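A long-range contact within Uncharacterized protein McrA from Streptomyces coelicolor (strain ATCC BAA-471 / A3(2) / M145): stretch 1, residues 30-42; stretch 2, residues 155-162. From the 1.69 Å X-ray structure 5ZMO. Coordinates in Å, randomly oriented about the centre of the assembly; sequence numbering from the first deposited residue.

Stretch 1 30-42: PVLLLWAIGQAVA
Stretch 2, residues 155-162: DFGLHELL

How do the two backbones lie against each other? Residues 30-41 of stretch 1 form a regular helix, its i to i+4 bonds typified by Trp35 N to Val31 O at 3.0 Å. Stretch 2 opens in the last turn of another helix. Gly157 leaves helical geometry with phi/psi of 70/31, closing a Schellman motif; such positive phi favours glycine. Leu158 is at -118/5, and 159-161 then return to helical angles. Both chains advance in the same general sense: CA-to-CA distances are 5.4 Å for Trp35 and Phe156, 4.9 Å for Gly38 and Gly157, and 7.9 Å for Val41 and Leu161. The contact buries 425 Å² in all.

What does Phe156, the residue with the largest covered area, rest upon? Its CA-to-CB bond points sideways, but chi1 of -77° (m) and chi2 of 80° bring the ring to the helix. Val31 O lies 3.5 Å from Phe156 CE2 and Trp35 N 3.6 Å from Phe156 CD2, both at the ring edge near its plane. Leu34 CB packs 3.7 Å from Phe156 CD2, while Val31 CG1 (chi1 t) comes within 4.0 Å of Phe156 CZ. The ring thus has its edge on the helix backbone, at Val31 O and Trp35 N, which are bonded to each other, while the side-chain carbons of Val31 and Leu34 supply the apolar part of its surroundings.

Why can the backbones come so close at Gly38? Gly38 has no side chain, and an ideal CB would sit 2.1 Å from Phe156 O, a clash. Its bare CA instead makes a CA-H...O contact with Phe156 O, 3.5 Å between Gly38 CA and that oxygen, with 162° at the hydrogen. No direct hydrogen bond crosses the contact, but water bridges the carbonyls. Water 2 donates to Gly38 O at 2.8 Å and to Gly157 O at 2.5 Å; water 1 lies 2.9 Å from both Trp35 O and Phe156 O.

How do the leucines of stretch 2 extend the packing? Leu158, in the mt rotamer, points its CA-to-CB bond sideways, yet its end reaches the helix: Leu158 CD1 lies 3.9 Å from Leu34 CD2, and Leu158 CD2 is 3.7 Å from Gly38 CA and 4.3 Å from Ile37 CG2. Leu34 and Ile37 are also mt. Farther along, Leu161 (tp) and Val41 (t) point toward each other's stretches, with Leu161 CD1 4.1 Å from Val41 CG2; Leu161 CD2 is 4.5 Å from Ile37 CG2. These are apolar contacts, held by dispersion and the exclusion of water.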

# COMPACT_ATOMS: atom_id res chain seq x y z
N PRO A 30 3.23 -4.62 2.03
CA PRO A 30 3.86 -3.78 3.00
C PRO A 30 4.28 -2.41 2.47
O PRO A 30 4.04 -1.39 3.18
CB PRO A 30 5.07 -4.62 3.47
CG PRO A 30 4.50 -6.05 3.37
CD PRO A 30 3.72 -6.01 2.13
N VAL A 31 4.81 -2.39 1.27
CA VAL A 31 5.24 -1.08 0.68
C VAL A 31 4.01 -0.18 0.39
O VAL A 31 3.99 0.98 0.73
CB VAL A 31 6.10 -1.28 -0.56
CG1 VAL A 31 6.23 -0.01 -1.42
CG2 VAL A 31 7.46 -1.82 -0.17
N LEU A 32 2.99 -0.70 -0.26
CA LEU A 32 1.81 0.11 -0.52
C LEU A 32 1.11 0.58 0.73
O LEU A 32 0.71 1.81 0.82
CB LEU A 32 0.87 -0.62 -1.48
CG LEU A 32 -0.30 0.22 -1.98
CD1 LEU A 32 0.12 1.48 -2.65
CD2 LEU A 32 -1.14 -0.62 -2.92
N LEU A 33 0.99 -0.32 1.73
CA LEU A 33 0.41 0.11 3.02
C LEU A 33 1.23 1.21 3.69
O LEU A 33 0.66 2.19 4.19
CB LEU A 33 0.24 -1.03 4.04
CG LEU A 33 -0.87 -1.97 3.61
CD1 LEU A 33 -0.74 -3.29 4.36
CD2 LEU A 33 -2.21 -1.39 3.82
N LEU A 34 2.54 1.01 3.80
CA LEU A 34 3.38 2.12 4.40
C LEU A 34 3.25 3.46 3.68
O LEU A 34 3.16 4.54 4.32
CB LEU A 34 4.84 1.67 4.46
CG LEU A 34 5.27 0.74 5.58
CD1 LEU A 34 6.70 0.29 5.34
CD2 LEU A 34 5.22 1.48 6.89
N TRP A 35 3.18 3.41 2.36
CA TRP A 35 3.04 4.61 1.55
C TRP A 35 1.71 5.23 1.87
O TRP A 35 1.62 6.46 2.10
CB TRP A 35 3.18 4.30 0.08
CG TRP A 35 2.96 5.48 -0.78
CD1 TRP A 35 3.85 6.49 -1.07
CD2 TRP A 35 1.74 5.81 -1.47
NE1 TRP A 35 3.27 7.41 -1.89
CE2 TRP A 35 1.98 7.04 -2.14
CE3 TRP A 35 0.47 5.22 -1.56
CZ2 TRP A 35 1.02 7.66 -2.91
CZ3 TRP A 35 -0.50 5.85 -2.35
CH2 TRP A 35 -0.22 7.05 -2.99
N ALA A 36 0.66 4.40 1.87
CA ALA A 36 -0.71 4.94 2.16
C ALA A 36 -0.84 5.57 3.57
O ALA A 36 -1.54 6.57 3.76
CB ALA A 36 -1.76 3.88 1.97
N ILE A 37 -0.12 5.02 4.56
CA ILE A 37 -0.15 5.60 5.91
C ILE A 37 0.52 6.94 5.86
O ILE A 37 0.05 7.94 6.46
CB ILE A 37 0.47 4.65 6.96
CG1 ILE A 37 -0.42 3.42 7.14
CG2 ILE A 37 0.66 5.41 8.27
CD1 ILE A 37 0.29 2.24 7.80
N GLY A 38 1.68 7.00 5.21
CA GLY A 38 2.36 8.30 5.00
C GLY A 38 1.51 9.34 4.28
O GLY A 38 1.46 10.55 4.68
N GLN A 39 0.78 8.88 3.28
CA GLN A 39 -0.17 9.78 2.56
C GLN A 39 -1.27 10.30 3.52
O GLN A 39 -1.60 11.52 3.50
CB GLN A 39 -0.78 9.09 1.30
CG GLN A 39 0.25 8.77 0.23
CD GLN A 39 0.87 10.03 -0.33
OE1 GLN A 39 2.05 10.36 -0.04
NE2 GLN A 39 0.07 10.77 -1.08
N ALA A 40 -1.83 9.44 4.38
CA ALA A 40 -2.91 9.89 5.28
C ALA A 40 -2.36 10.94 6.24
O ALA A 40 -2.96 11.97 6.50
CB ALA A 40 -3.46 8.72 6.02
N VAL A 41 -1.21 10.65 6.80
CA VAL A 41 -0.52 11.56 7.69
C VAL A 41 -0.21 12.91 7.03
O VAL A 41 -0.31 13.94 7.71
CB VAL A 41 0.73 10.83 8.30
CG1 VAL A 41 1.77 11.80 8.89
CG2 VAL A 41 0.22 9.81 9.33
N ALA A 42 0.14 12.95 5.76
CA ALA A 42 0.33 14.21 5.06
C ALA A 42 -1.02 14.84 4.60
O ALA A 42 -0.98 15.84 3.95
CB ALA A 42 1.24 14.04 3.88
N ASP A 155 11.45 8.76 2.57
CA ASP A 155 10.86 8.48 1.25
C ASP A 155 9.39 8.07 1.35
O ASP A 155 8.60 8.29 0.40
CB ASP A 155 11.66 7.44 0.45
CG ASP A 155 12.94 8.05 -0.21
OD1 ASP A 155 13.13 9.29 -0.12
OD2 ASP A 155 13.72 7.28 -0.81
N PHE A 156 9.03 7.52 2.49
CA PHE A 156 7.63 7.15 2.77
C PHE A 156 6.83 8.25 3.49
O PHE A 156 5.67 8.06 3.78
CB PHE A 156 7.55 5.84 3.54
CG PHE A 156 7.79 4.63 2.69
CD1 PHE A 156 9.06 4.25 2.36
CD2 PHE A 156 6.72 3.91 2.14
CE1 PHE A 156 9.30 3.15 1.57
CE2 PHE A 156 6.97 2.80 1.34
CZ PHE A 156 8.24 2.43 1.03
N GLY A 157 7.44 9.39 3.82
CA GLY A 157 6.81 10.42 4.59
C GLY A 157 6.52 10.16 6.05
O GLY A 157 5.56 10.65 6.58
N LEU A 158 7.36 9.35 6.70
CA LEU A 158 7.10 8.88 8.02
C LEU A 158 8.17 9.36 9.03
O LEU A 158 8.14 8.97 10.17
CB LEU A 158 7.09 7.36 7.98
CG LEU A 158 6.04 6.71 7.07
CD1 LEU A 158 6.30 5.23 7.08
CD2 LEU A 158 4.66 6.94 7.57
N HIS A 159 9.09 10.21 8.59
CA HIS A 159 10.17 10.67 9.47
C HIS A 159 9.66 11.43 10.72
O HIS A 159 10.01 11.12 11.87
CB HIS A 159 11.17 11.52 8.70
CG HIS A 159 12.39 11.88 9.51
ND1 HIS A 159 13.52 11.09 9.53
CD2 HIS A 159 12.64 12.92 10.33
CE1 HIS A 159 14.43 11.64 10.31
NE2 HIS A 159 13.92 12.75 10.82
N GLU A 160 8.80 12.41 10.50
CA GLU A 160 8.22 13.18 11.63
C GLU A 160 7.32 12.28 12.49
O GLU A 160 7.41 12.28 13.73
CB GLU A 160 7.49 14.43 11.10
CG GLU A 160 8.42 15.60 10.72
CD GLU A 160 9.53 15.26 9.69
OE1 GLU A 160 9.20 14.77 8.58
OE2 GLU A 160 10.73 15.47 9.99
N LEU A 161 6.51 11.43 11.83
CA LEU A 161 5.60 10.55 12.53
C LEU A 161 6.33 9.67 13.51
O LEU A 161 5.91 9.58 14.66
CB LEU A 161 4.79 9.69 11.53
CG LEU A 161 3.80 8.65 12.09
CD1 LEU A 161 2.57 9.33 12.65
CD2 LEU A 161 3.38 7.66 11.02
N LEU A 162 7.44 9.07 13.07
CA LEU A 162 8.17 8.09 13.85
C LEU A 162 9.29 8.84 14.60
O LEU A 162 10.45 8.81 14.25
CB LEU A 162 8.59 6.93 12.95
CG LEU A 162 7.38 6.14 12.43
CD1 LEU A 162 7.64 5.06 11.39
CD2 LEU A 162 6.67 5.50 13.59
O HOH W 1 3.67 8.43 1.75
O HOH W 2 3.66 11.99 5.56